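Local coordinates for condensin complex subunit 3 (Schizosaccharomyces pombe, PDB 5OQR), which serves as a regulatory subunit of condensin, the complex required to convert interphase chromatin into mitotic-like condensed chromosomes, at residues S2-I7 and I37-N42; E344-S349 and C360-Q365; T542-L547 and S567-E572; T647-A652 and Q678-T683. One frame throughout, in Å; residues are numbered along the deposited sequence.

Contact 1: S2-I7 and I37-N42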
loop_
_atom_site.group_PDB
_atom_site.type_symbol
_atom_site.label_atom_id
_atom_site.label_comp_id
_atom_site.label_asym_id
_atom_site.label_seq_id
_atom_site.Cartn_x
_atom_site.Cartn_y
_atom_site.Cartn_z
ATOM N N SER A 2 40.550 0.142 42.020
ATOM C CA SER A 2 39.720 0.562 43.140
ATOM C C SER A 2 38.353 1.030 42.648
ATOM O O SER A 2 37.631 0.267 42.006
ATOM C CB SER A 2 40.419 1.671 43.919
ATOM O OG SER A 2 40.455 2.874 43.170
ATOM N N CYS A 3 38.000 2.282 42.952
ATOM C CA CYS A 3 36.751 2.843 42.446
ATOM C C CYS A 3 36.619 2.626 40.944
ATOM O O CYS A 3 35.518 2.383 40.436
ATOM C CB CYS A 3 36.680 4.331 42.780
ATOM S SG CYS A 3 35.379 5.226 41.907
ATOM N N ILE A 4 37.733 2.704 40.216
ATOM C CA ILE A 4 37.690 2.442 38.785
ATOM C C ILE A 4 37.585 0.947 38.512
ATOM O O ILE A 4 36.968 0.537 37.521
ATOM C CB ILE A 4 38.917 3.050 38.083
ATOM C CG1 ILE A 4 38.679 3.097 36.570
ATOM C CG2 ILE A 4 40.186 2.263 38.423
ATOM C CD1 ILE A 4 39.815 3.703 35.772
ATOM N N GLN A 5 38.178 0.109 39.366
ATOM C CA GLN A 5 38.126 -1.331 39.140
ATOM C C GLN A 5 36.762 -1.912 39.484
ATOM O O GLN A 5 36.365 -2.926 38.899
ATOM C CB GLN A 5 39.214 -2.040 39.946
ATOM C CG GLN A 5 40.600 -1.942 39.320
ATOM C CD GLN A 5 41.516 -3.072 39.749
ATOM O OE1 GLN A 5 41.128 -3.943 40.525
ATOM N NE2 GLN A 5 42.741 -3.064 39.237
ATOM N N ILE A 6 36.040 -1.305 40.429
ATOM C CA ILE A 6 34.644 -1.680 40.639
ATOM C C ILE A 6 33.887 -1.565 39.325
ATOM O O ILE A 6 33.140 -2.466 38.928
ATOM C CB ILE A 6 33.999 -0.802 41.728
ATOM C CG1 ILE A 6 34.755 -0.931 43.054
ATOM C CG2 ILE A 6 32.533 -1.193 41.923
ATOM C CD1 ILE A 6 34.330 0.085 44.093
ATOM N N ILE A 7 34.085 -0.447 38.625
ATOM C CA ILE A 7 33.428 -0.235 37.338
ATOM C C ILE A 7 33.895 -1.277 36.331
ATOM O O ILE A 7 33.086 -1.910 35.644
ATOM C CB ILE A 7 33.691 1.199 36.843
ATOM C CG1 ILE A 7 33.091 2.204 37.831
ATOM C CG2 ILE A 7 33.114 1.397 35.446
ATOM C CD1 ILE A 7 33.329 3.657 37.480
ATOM N N ILE A 37 35.217 8.425 38.036
ATOM C CA ILE A 37 34.099 8.070 37.168
ATOM C C ILE A 37 34.306 8.655 35.779
ATOM O O ILE A 37 34.219 7.948 34.769
ATOM C CB ILE A 37 32.771 8.543 37.784
ATOM C CG1 ILE A 37 32.605 7.972 39.194
ATOM C CG2 ILE A 37 31.600 8.114 36.906
ATOM C CD1 ILE A 37 31.498 8.620 39.985
ATOM N N LEU A 38 34.570 9.961 35.706
ATOM C CA LEU A 38 34.879 10.576 34.420
ATOM C C LEU A 38 36.032 9.861 33.732
ATOM O O LEU A 38 36.047 9.747 32.500
ATOM C CB LEU A 38 35.211 12.054 34.614
ATOM C CG LEU A 38 34.188 12.868 35.411
ATOM C CD1 LEU A 38 34.651 14.306 35.571
ATOM C CD2 LEU A 38 32.816 12.820 34.753
ATOM N N ARG A 39 37.003 9.375 34.506
ATOM C CA ARG A 39 38.076 8.568 33.937
ATOM C C ARG A 39 37.527 7.278 33.341
ATOM O O ARG A 39 38.001 6.814 32.297
ATOM C CB ARG A 39 39.120 8.267 35.012
ATOM C CG ARG A 39 40.357 7.556 34.509
ATOM C CD ARG A 39 41.292 7.224 35.662
ATOM N NE ARG A 39 42.197 6.125 35.340
ATOM C CZ ARG A 39 43.009 5.543 36.217
ATOM N NH1 ARG A 39 43.034 5.949 37.480
ATOM N NH2 ARG A 39 43.797 4.548 35.833
ATOM N N ALA A 40 36.525 6.683 33.993
ATOM C CA ALA A 40 35.885 5.495 33.439
ATOM C C ALA A 40 35.134 5.828 32.158
ATOM O O ALA A 40 35.110 5.026 31.218
ATOM C CB ALA A 40 34.937 4.879 34.467
ATOM N N LEU A 41 34.517 7.008 32.101
ATOM C CA LEU A 41 33.762 7.400 30.919
ATOM C C LEU A 41 34.684 7.798 29.774
ATOM O O LEU A 41 34.403 7.483 28.613
ATOM C CB LEU A 41 32.813 8.545 31.269
ATOM C CG LEU A 41 31.763 8.164 32.314
ATOM C CD1 LEU A 41 31.111 9.392 32.888
ATOM C CD2 LEU A 41 30.715 7.250 31.705
ATOM N N ASN A 42 35.786 8.487 30.080
ATOM C CA ASN A 42 36.781 8.774 29.055
ATOM C C ASN A 42 37.221 7.501 28.346
ATOM O O ASN A 42 37.598 7.540 27.171
ATOM C CB ASN A 42 37.987 9.480 29.676
ATOM C CG ASN A 42 37.624 10.814 30.299
ATOM O OD1 ASN A 42 36.692 11.485 29.858
ATOM N ND2 ASN A 42 38.361 11.203 31.333
#

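Contact 2: E344-S349 and C360-Q365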
loop_
_atom_site.group_PDB
_atom_site.type_symbol
_atom_site.label_atom_id
_atom_site.label_comp_id
_atom_site.label_asym_id
_atom_site.label_seq_id
_atom_site.Cartn_x
_atom_site.Cartn_y
_atom_site.Cartn_z
ATOM N N GLU A 344 -38.985 -6.714 5.352
ATOM C CA GLU A 344 -40.219 -5.992 5.059
ATOM C C GLU A 344 -40.578 -5.005 6.162
ATOM O O GLU A 344 -41.113 -3.930 5.873
ATOM C CB GLU A 344 -41.357 -6.978 4.811
ATOM C CG GLU A 344 -41.167 -7.765 3.523
ATOM C CD GLU A 344 -42.458 -8.031 2.789
ATOM O OE1 GLU A 344 -43.096 -9.065 3.074
ATOM O OE2 GLU A 344 -42.835 -7.205 1.927
ATOM N N ARG A 345 -40.288 -5.333 7.422
ATOM C CA ARG A 345 -40.415 -4.334 8.478
ATOM C C ARG A 345 -39.559 -3.116 8.173
ATOM O O ARG A 345 -39.962 -1.978 8.440
ATOM C CB ARG A 345 -40.010 -4.922 9.829
ATOM C CG ARG A 345 -40.896 -6.032 10.336
ATOM C CD ARG A 345 -40.506 -6.435 11.749
ATOM N NE ARG A 345 -40.995 -5.493 12.756
ATOM C CZ ARG A 345 -40.247 -4.608 13.409
ATOM N NH1 ARG A 345 -38.943 -4.516 13.189
ATOM N NH2 ARG A 345 -40.813 -3.809 14.304
ATOM N N GLN A 346 -38.365 -3.336 7.618
ATOM C CA GLN A 346 -37.440 -2.237 7.384
ATOM C C GLN A 346 -37.901 -1.345 6.241
ATOM O O GLN A 346 -37.613 -0.144 6.243
ATOM C CB GLN A 346 -36.042 -2.795 7.106
ATOM C CG GLN A 346 -34.908 -1.887 7.549
ATOM C CD GLN A 346 -34.899 -1.639 9.045
ATOM O OE1 GLN A 346 -34.735 -0.508 9.495
ATOM N NE2 GLN A 346 -35.070 -2.698 9.824
ATOM N N TYR A 347 -38.611 -1.904 5.258
ATOM C CA TYR A 347 -39.201 -1.079 4.207
ATOM C C TYR A 347 -40.054 0.035 4.795
ATOM O O TYR A 347 -40.061 1.160 4.284
ATOM C CB TYR A 347 -40.054 -1.934 3.274
ATOM C CG TYR A 347 -39.298 -2.894 2.393
ATOM C CD1 TYR A 347 -38.054 -2.570 1.871
ATOM C CD2 TYR A 347 -39.841 -4.126 2.072
ATOM C CE1 TYR A 347 -37.373 -3.453 1.062
ATOM C CE2 TYR A 347 -39.173 -5.011 1.272
ATOM C CZ TYR A 347 -37.941 -4.671 0.768
ATOM O OH TYR A 347 -37.280 -5.562 -0.035
ATOM N N VAL A 348 -40.798 -0.266 5.860
ATOM C CA VAL A 348 -41.654 0.739 6.480
ATOM C C VAL A 348 -40.835 1.955 6.888
ATOM O O VAL A 348 -41.262 3.101 6.704
ATOM C CB VAL A 348 -42.404 0.127 7.680
ATOM C CG1 VAL A 348 -43.247 1.179 8.390
ATOM C CG2 VAL A 348 -43.278 -1.030 7.227
ATOM N N SER A 349 -39.644 1.727 7.444
ATOM C CA SER A 349 -38.789 2.819 7.889
ATOM C C SER A 349 -38.292 3.689 6.743
ATOM O O SER A 349 -37.766 4.775 7.000
ATOM C CB SER A 349 -37.597 2.261 8.667
ATOM O OG SER A 349 -37.998 1.743 9.921
ATOM N N CYS A 360 -31.700 2.116 4.554
ATOM C CA CYS A 360 -31.038 1.655 3.339
ATOM C C CYS A 360 -29.826 0.797 3.673
ATOM O O CYS A 360 -29.609 -0.253 3.058
ATOM C CB CYS A 360 -30.624 2.848 2.480
ATOM S SG CYS A 360 -31.993 3.718 1.711
ATOM N N PHE A 361 -29.031 1.225 4.655
ATOM C CA PHE A 361 -27.873 0.444 5.069
ATOM C C PHE A 361 -28.294 -0.873 5.705
ATOM O O PHE A 361 -27.685 -1.916 5.443
ATOM C CB PHE A 361 -27.020 1.265 6.035
ATOM C CG PHE A 361 -25.713 0.623 6.388
ATOM C CD1 PHE A 361 -24.673 0.592 5.475
ATOM C CD2 PHE A 361 -25.517 0.058 7.636
ATOM C CE1 PHE A 361 -23.469 0.003 5.796
ATOM C CE2 PHE A 361 -24.313 -0.530 7.962
ATOM C CZ PHE A 361 -23.288 -0.558 7.042
ATOM N N ILE A 362 -29.337 -0.846 6.539
ATOM C CA ILE A 362 -29.812 -2.067 7.187
ATOM C C ILE A 362 -30.315 -3.059 6.145
ATOM O O ILE A 362 -29.964 -4.243 6.170
ATOM C CB ILE A 362 -30.904 -1.731 8.219
ATOM C CG1 ILE A 362 -30.318 -0.881 9.346
ATOM C CG2 ILE A 362 -31.525 -3.001 8.790
ATOM C CD1 ILE A 362 -31.356 -0.224 10.225
ATOM N N ILE A 363 -31.158 -2.591 5.224
ATOM C CA ILE A 363 -31.666 -3.465 4.169
ATOM C C ILE A 363 -30.513 -4.036 3.357
ATOM O O ILE A 363 -30.518 -5.214 2.984
ATOM C CB ILE A 363 -32.666 -2.696 3.283
ATOM C CG1 ILE A 363 -33.924 -2.359 4.086
ATOM C CG2 ILE A 363 -33.034 -3.507 2.038
ATOM C CD1 ILE A 363 -34.825 -1.339 3.425
ATOM N N GLU A 364 -29.507 -3.208 3.071
ATOM C CA GLU A 364 -28.321 -3.678 2.364
ATOM C C GLU A 364 -27.702 -4.880 3.069
ATOM O O GLU A 364 -27.392 -5.894 2.437
ATOM C CB GLU A 364 -27.315 -2.535 2.254
ATOM C CG GLU A 364 -26.102 -2.839 1.408
ATOM C CD GLU A 364 -25.206 -1.627 1.244
ATOM O OE1 GLU A 364 -23.967 -1.792 1.230
ATOM O OE2 GLU A 364 -25.744 -0.505 1.142
ATOM N N GLN A 365 -27.530 -4.787 4.386
ATOM C CA GLN A 365 -26.936 -5.891 5.133
ATOM C C GLN A 365 -27.805 -7.139 5.066
ATOM O O GLN A 365 -27.288 -8.256 4.947
ATOM C CB GLN A 365 -26.704 -5.473 6.586
ATOM C CG GLN A 365 -25.800 -4.260 6.750
ATOM C CD GLN A 365 -24.559 -4.337 5.882
ATOM O OE1 GLN A 365 -23.912 -5.377 5.797
ATOM N NE2 GLN A 365 -24.232 -3.236 5.217
#

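Contact 3: T542-L547 and S567-E572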
loop_
_atom_site.group_PDB
_atom_site.type_symbol
_atom_site.label_atom_id
_atom_site.label_comp_id
_atom_site.label_asym_id
_atom_site.label_seq_id
_atom_site.Cartn_x
_atom_site.Cartn_y
_atom_site.Cartn_z
ATOM N N THR A 542 -17.247 5.595 -21.221
ATOM C CA THR A 542 -18.169 4.527 -21.593
ATOM C C THR A 542 -17.653 3.768 -22.806
ATOM O O THR A 542 -17.804 2.545 -22.892
ATOM C CB THR A 542 -19.561 5.104 -21.863
ATOM O OG1 THR A 542 -20.105 5.624 -20.647
ATOM C CG2 THR A 542 -20.509 4.041 -22.410
ATOM N N ALA A 543 -17.040 4.478 -23.752
ATOM C CA ALA A 543 -16.487 3.827 -24.933
ATOM C C ALA A 543 -15.332 2.906 -24.563
ATOM O O ALA A 543 -15.269 1.762 -25.022
ATOM C CB ALA A 543 -16.035 4.881 -25.943
ATOM N N ILE A 544 -14.408 3.388 -23.727
ATOM C CA ILE A 544 -13.241 2.588 -23.359
ATOM C C ILE A 544 -13.675 1.292 -22.686
ATOM O O ILE A 544 -13.179 0.208 -23.013
ATOM C CB ILE A 544 -12.295 3.398 -22.452
ATOM C CG1 ILE A 544 -11.796 4.662 -23.160
ATOM C CG2 ILE A 544 -11.109 2.545 -22.003
ATOM C CD1 ILE A 544 -10.915 4.413 -24.365
ATOM N N ARG A 545 -14.592 1.384 -21.723
ATOM C CA ARG A 545 -15.043 0.183 -21.028
ATOM C C ARG A 545 -15.762 -0.763 -21.977
ATOM O O ARG A 545 -15.560 -1.982 -21.927
ATOM C CB ARG A 545 -15.962 0.555 -19.863
ATOM C CG ARG A 545 -15.329 1.431 -18.799
ATOM C CD ARG A 545 -16.234 1.542 -17.580
ATOM N NE ARG A 545 -15.921 2.708 -16.761
ATOM C CZ ARG A 545 -16.498 3.897 -16.891
ATOM N NH1 ARG A 545 -17.431 4.099 -17.811
ATOM N NH2 ARG A 545 -16.141 4.893 -16.094
ATOM N N THR A 546 -16.611 -0.222 -22.848
ATOM C CA THR A 546 -17.391 -1.063 -23.748
ATOM C C THR A 546 -16.492 -1.793 -24.734
ATOM O O THR A 546 -16.554 -3.021 -24.856
ATOM C CB THR A 546 -18.419 -0.211 -24.491
ATOM O OG1 THR A 546 -19.209 0.514 -23.544
ATOM C CG2 THR A 546 -19.324 -1.083 -25.343
ATOM N N LEU A 547 -15.648 -1.050 -25.451
ATOM C CA LEU A 547 -14.776 -1.666 -26.445
ATOM C C LEU A 547 -13.802 -2.640 -25.794
ATOM O O LEU A 547 -13.519 -3.708 -26.349
ATOM C CB LEU A 547 -14.034 -0.579 -27.220
ATOM C CG LEU A 547 -14.938 0.214 -28.169
ATOM C CD1 LEU A 547 -14.379 1.594 -28.440
ATOM C CD2 LEU A 547 -15.124 -0.541 -29.464
ATOM N N SER A 567 -7.246 0.910 -30.928
ATOM C CA SER A 567 -5.938 1.249 -30.379
ATOM C C SER A 567 -5.749 2.758 -30.316
ATOM O O SER A 567 -5.140 3.277 -29.374
ATOM C CB SER A 567 -4.840 0.603 -31.221
ATOM O OG SER A 567 -4.976 -0.807 -31.241
ATOM N N SER A 568 -6.277 3.480 -31.304
ATOM C CA SER A 568 -6.146 4.932 -31.321
ATOM C C SER A 568 -6.750 5.558 -30.071
ATOM O O SER A 568 -6.097 6.349 -29.382
ATOM C CB SER A 568 -6.804 5.497 -32.578
ATOM O OG SER A 568 -6.832 6.912 -32.542
ATOM N N ILE A 569 -8.006 5.222 -29.760
ATOM C CA ILE A 569 -8.653 5.829 -28.602
ATOM C C ILE A 569 -7.963 5.396 -27.317
ATOM O O ILE A 569 -7.921 6.156 -26.344
ATOM C CB ILE A 569 -10.160 5.501 -28.573
ATOM C CG1 ILE A 569 -10.401 4.011 -28.322
ATOM C CG2 ILE A 569 -10.816 5.917 -29.880
ATOM C CD1 ILE A 569 -11.821 3.684 -27.967
ATOM N N LEU A 570 -7.410 4.183 -27.289
ATOM C CA LEU A 570 -6.645 3.747 -26.126
ATOM C C LEU A 570 -5.374 4.573 -25.964
ATOM O O LEU A 570 -4.983 4.900 -24.837
ATOM C CB LEU A 570 -6.309 2.261 -26.246
ATOM C CG LEU A 570 -7.475 1.285 -26.073
ATOM C CD1 LEU A 570 -7.062 -0.119 -26.474
ATOM C CD2 LEU A 570 -7.976 1.291 -24.639
ATOM N N PHE A 571 -4.713 4.915 -27.073
ATOM C CA PHE A 571 -3.563 5.812 -27.003
ATOM C C PHE A 571 -3.985 7.197 -26.542
ATOM O O PHE A 571 -3.402 7.761 -25.609
ATOM C CB PHE A 571 -2.871 5.909 -28.367
ATOM C CG PHE A 571 -2.086 4.694 -28.742
ATOM C CD1 PHE A 571 -1.077 4.226 -27.922
ATOM C CD2 PHE A 571 -2.344 4.027 -29.926
ATOM C CE1 PHE A 571 -0.351 3.108 -28.269
ATOM C CE2 PHE A 571 -1.621 2.910 -30.277
ATOM C CZ PHE A 571 -0.622 2.452 -29.447
ATOM N N GLU A 572 -4.997 7.767 -27.197
ATOM C CA GLU A 572 -5.444 9.112 -26.860
ATOM C C GLU A 572 -5.838 9.204 -25.392
ATOM O O GLU A 572 -5.463 10.154 -24.695
ATOM C CB GLU A 572 -6.613 9.503 -27.763
ATOM C CG GLU A 572 -6.922 10.984 -27.781
ATOM C CD GLU A 572 -7.983 11.336 -28.803
ATOM O OE1 GLU A 572 -8.748 12.294 -28.565
ATOM O OE2 GLU A 572 -8.056 10.649 -29.843
#

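Contact 4: T647-A652 and Q678-T683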
loop_
_atom_site.group_PDB
_atom_site.type_symbol
_atom_site.label_atom_id
_atom_site.label_comp_id
_atom_site.label_asym_id
_atom_site.label_seq_id
_atom_site.Cartn_x
_atom_site.Cartn_y
_atom_site.Cartn_z
ATOM N N THR A 647 12.745 -5.660 -25.739
ATOM C CA THR A 647 12.723 -5.305 -27.153
ATOM C C THR A 647 12.415 -3.828 -27.369
ATOM O O THR A 647 12.813 -3.259 -28.391
ATOM C CB THR A 647 11.702 -6.177 -27.882
ATOM O OG1 THR A 647 12.119 -7.545 -27.813
ATOM C CG2 THR A 647 11.563 -5.768 -29.345
ATOM N N ILE A 648 11.704 -3.196 -26.438
ATOM C CA ILE A 648 11.402 -1.771 -26.510
ATOM C C ILE A 648 12.068 -0.993 -25.393
ATOM O O ILE A 648 11.971 0.241 -25.363
ATOM C CB ILE A 648 9.880 -1.515 -26.517
ATOM C CG1 ILE A 648 9.193 -2.148 -25.301
ATOM C CG2 ILE A 648 9.260 -2.045 -27.796
ATOM C CD1 ILE A 648 9.110 -1.246 -24.096
ATOM N N PHE A 649 12.742 -1.682 -24.473
ATOM C CA PHE A 649 13.508 -1.062 -23.400
ATOM C C PHE A 649 14.231 0.207 -23.845
ATOM O O PHE A 649 13.973 1.300 -23.329
ATOM C CB PHE A 649 14.509 -2.097 -22.875
ATOM C CG PHE A 649 15.281 -1.656 -21.667
ATOM C CD1 PHE A 649 16.323 -0.754 -21.779
ATOM C CD2 PHE A 649 14.982 -2.172 -20.421
ATOM C CE1 PHE A 649 17.034 -0.360 -20.669
ATOM C CE2 PHE A 649 15.691 -1.784 -19.311
ATOM C CZ PHE A 649 16.718 -0.877 -19.432
ATOM N N CYS A 650 15.151 0.072 -24.801
ATOM C CA CYS A 650 16.028 1.185 -25.149
ATOM C C CYS A 650 15.234 2.377 -25.664
ATOM O O CYS A 650 15.482 3.520 -25.266
ATOM C CB CYS A 650 17.056 0.733 -26.187
ATOM S SG CYS A 650 18.276 -0.428 -25.552
ATOM N N ASP A 651 14.274 2.132 -26.554
ATOM C CA ASP A 651 13.515 3.236 -27.130
ATOM C C ASP A 651 12.660 3.923 -26.075
ATOM O O ASP A 651 12.528 5.152 -26.080
ATOM C CB ASP A 651 12.648 2.728 -28.280
ATOM C CG ASP A 651 13.400 1.792 -29.206
ATOM O OD1 ASP A 651 13.965 2.273 -30.210
ATOM O OD2 ASP A 651 13.431 0.574 -28.922
ATOM N N ALA A 652 12.070 3.149 -25.163
ATOM C CA ALA A 652 11.310 3.746 -24.073
ATOM C C ALA A 652 12.210 4.586 -23.179
ATOM O O ALA A 652 11.847 5.702 -22.792
ATOM C CB ALA A 652 10.617 2.655 -23.258
ATOM N N GLN A 678 14.436 -0.187 -12.501
ATOM C CA GLN A 678 13.120 -0.815 -12.510
ATOM C C GLN A 678 12.932 -1.661 -13.761
ATOM O O GLN A 678 12.605 -2.850 -13.678
ATOM C CB GLN A 678 12.030 0.254 -12.418
ATOM C CG GLN A 678 11.560 0.550 -11.007
ATOM C CD GLN A 678 10.445 -0.376 -10.560
ATOM O OE1 GLN A 678 10.645 -1.581 -10.409
ATOM N NE2 GLN A 678 9.258 0.186 -10.355
ATOM N N MET A 679 13.139 -1.061 -14.935
ATOM C CA MET A 679 13.021 -1.813 -16.178
ATOM C C MET A 679 13.957 -3.013 -16.196
ATOM O O MET A 679 13.626 -4.048 -16.784
ATOM C CB MET A 679 13.320 -0.909 -17.371
ATOM C CG MET A 679 12.494 0.359 -17.458
ATOM S SD MET A 679 12.578 1.032 -19.129
ATOM C CE MET A 679 12.089 2.726 -18.868
ATOM N N LEU A 680 15.131 -2.896 -15.574
ATOM C CA LEU A 680 16.066 -4.016 -15.543
ATOM C C LEU A 680 15.554 -5.140 -14.654
ATOM O O LEU A 680 15.731 -6.320 -14.975
ATOM C CB LEU A 680 17.439 -3.540 -15.068
ATOM C CG LEU A 680 18.282 -2.784 -16.095
ATOM C CD1 LEU A 680 19.492 -2.165 -15.427
ATOM C CD2 LEU A 680 18.713 -3.707 -17.223
ATOM N N ASP A 681 14.927 -4.798 -13.530
ATOM C CA ASP A 681 14.334 -5.824 -12.681
ATOM C C ASP A 681 13.208 -6.547 -13.407
ATOM O O ASP A 681 13.086 -7.774 -13.313
ATOM C CB ASP A 681 13.825 -5.198 -11.386
ATOM C CG ASP A 681 14.941 -4.612 -10.548
ATOM O OD1 ASP A 681 14.717 -4.352 -9.347
ATOM O OD2 ASP A 681 16.048 -4.419 -11.091
ATOM N N TRP A 682 12.379 -5.804 -14.141
ATOM C CA TRP A 682 11.294 -6.423 -14.896
ATOM C C TRP A 682 11.811 -7.450 -15.891
ATOM O O TRP A 682 11.131 -8.444 -16.167
ATOM C CB TRP A 682 10.491 -5.353 -15.634
ATOM C CG TRP A 682 9.730 -4.426 -14.741
ATOM C CD1 TRP A 682 9.394 -4.631 -13.439
ATOM C CD2 TRP A 682 9.209 -3.139 -15.091
ATOM N NE1 TRP A 682 8.697 -3.555 -12.954
ATOM C CE2 TRP A 682 8.570 -2.624 -13.950
ATOM C CE3 TRP A 682 9.222 -2.374 -16.259
ATOM C CZ2 TRP A 682 7.951 -1.378 -13.943
ATOM C CZ3 TRP A 682 8.607 -1.142 -16.250
ATOM C CH2 TRP A 682 7.981 -0.654 -15.101
ATOM N N THR A 683 12.998 -7.227 -16.445
ATOM C CA THR A 683 13.554 -8.100 -17.468
ATOM C C THR A 683 14.485 -9.164 -16.900
ATOM O O THR A 683 14.998 -9.984 -17.663
ATOM C CB THR A 683 14.293 -7.255 -18.509
ATOM O OG1 THR A 683 15.155 -6.327 -17.847
ATOM C CG2 THR A 683 13.320 -6.471 -19.348
#

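Contact 1: S2-I7 and I37-N42
The terminal methyl of Ile4, CD1, sits over one face of the Arg39 guanidinium, 3.4 Å above its plane and shifted toward the rim at the NE corner. It lies 3.4 Å from Arg39 NE and 3.7 Å from Arg39 CZ, and the two side chains cross at about a right angle. This is helix-on-helix packing at the N-terminal end of an all-helical HEAT-repeat protein: helix 3-9 leans on helix 33-42, their segment axes 9.6 Å apart at a crossing angle of -44°. Ile4 reaches the arginine fully stretched, with CG1 anti to the backbone N (chi1 -165°) and CD1 carrying on in the same extended line. Arg39 is extended from CG to NE, so its aliphatic carbons run past the same methyl before the charged plane begins. Here the arginine is used as a flat cover with an aliphatic stem at the exposed margin of the joint, and both Ile4 and Arg39 also pack on apolar side chains of the second protein chain of the assembly. Deeper in, small Ala40 lets the helices come together, with Ile4 CA 6.4 Å from Ala40 CA. Behind this layer, Val57, Phe60 and Leu61 of helix 52-69 back Ile7. Two methyls of Ile7 come to the alanine methyl from the same side: CD1 lies 3.6 Å from Ala40 CB and CG2 4.1 Å from it.

Contact 2: E344-S349 and C360-Q365
Two successive helices, 336-348 and 356-372, fold back on each other as an antiparallel hairpin, and this contact lies near its turn. The segment axes run 9.7 Å apart with 167° between their directions, and the backbones come nearest where Gln346 CA stands 6.7 Å from Ile363 CA. Gln346 does most of the work. Its chain bends at chi2 (62°), which swings the amide away from Ile363 and lays it across Ile362 at about a right angle. Ile362 meets the amide with two methyls: CG2 is 3.6 Å from Gln346 CD, and CD1 is 3.5 Å from Gln346 OE1. That oxygen is buried against hydrocarbon, and its polar need is met by a hydrogen bond with Ser359 OG, one residue ahead of the second segment. The aliphatic half of the glutamine serves the other isoleucine, sliding past it in the opposite direction, with Gln346 CG 3.6 Å from Ile363 CG1. Farther out, Ile363 CD1 comes within 3.8 Å of Tyr347 CD1, the ring lying across the isoleucine. Although the tyrosine starts out pointing away from the partner helix, its ring comes back to meet this methyl, while its OH is hydrogen-bonded to His405 NE2 on helix 399-412. Leu401 of that same helix also packs on Ile363. Such close-set antiparallel hairpins, stacked one on the next, are the building unit of the HEAT-repeat solenoid.

Contact 3: T542-L547 and S567-E572
Ile569 CD1 is the hub of this contact, meeting the terminal methyls of two residues on the facing helix. Ile544 CD1 lies 3.8 Å away, the two isoleucines sliding past each other in opposite directions, and Leu547 CD1 arrives crosswise from the next turn. What brings the hub into place is the chi1 of Ile569 (67°), which sets CG1 between its own backbone N and carbonyl carbon and sends CD1 toward helix 537-554. A looser touch, Ile544 CG2 to Leu570 CD2 at 4.3 Å, widens the patch. The segment axes stay 10.7 Å apart at 132°, so the helices run roughly antiparallel but splayed. Residues 542-547 belong to HEAT repeat 8. Around these methyls, Tyr532 of helix 518-534 packs on both Ile544 and Ile569, and Ala589 of helix 580-597 on both Ile544 and Leu570. On the far side of helix 537-554, Thr546 OG1 donates to Thr542 O at 2.6 Å, and Thr546 N reaches the same oxygen from the opposite face of its carbonyl plane. With aliphatic side chains doing nearly all the touching, the joint rests on shape and the hydrophobic effect and is not tied to particular polar directions.

Contact 4: T647-A652 and Q678-T683
A sulfur parked over an aromatic ring sets this helix pairing apart: Met679 SD lies 4.4 Å from the centroid of the Phe649 ring, 18° off the ring normal, a Met-aromatic contact over the face. The phenyl group is a wedge between helix 639-661 and helix 669-682 in the all-helical C-terminal half of this HEAT-repeat subunit. Phe649 holds its ring out toward the partner, CG anti to the backbone N (chi1 -174°), and drives one edge at the backbone of the other helix. There Met679 C and Leu680 N lie at that edge in the plane of the ring, the nitrogen 3.9 Å from Phe649 CE2. The methionine chain, extended beyond CG, runs obliquely across the phenylalanine and so brings its sulfur over the face. Leu680 closes in at the leading end of the ring, where its CD2 is 4.1 Å from Phe649 CZ. The backbones come nearest at Phe649 and Met679, 7.3 Å from CA to CA, with the ring filling the space between. More helices seal the site: Leu710 of helix 706-717 touches both Phe649 and Leu680, Leu733 of helix 725-736 packs on Phe649, and Ile609 of helix 601-613 on Met679. The three touching residues are all buried and the bridge is largely apolar; the polarisable sulfur over the pi face probably adds a dispersive and weakly electrostatic attraction to the hydrophobic packing.

How the contacts relate
From the N terminus the chain makes four separate closures in series, none enclosing or crossing another. Contact 1 comes first, its 29 intervening residues bringing the third helix, 33-42, back to the first, 3-9. Contact 2 follows some 300 residues on, closing a short hairpin of ten intervening residues; its centre is about 77 Å from that of contact 1. Contacts 3 and 4 lie in the C-terminal part, close 19 and 25 residues respectively, and have centres about 26 Å apart, with helix 601-613 packing on both. Contacts 1 and 3 fall on opposite sides of the chain's centre, as do contacts 2 and 4. Each ties helices close in sequence, contact 1 skipping helix 17-24, along an extended, curved solenoid.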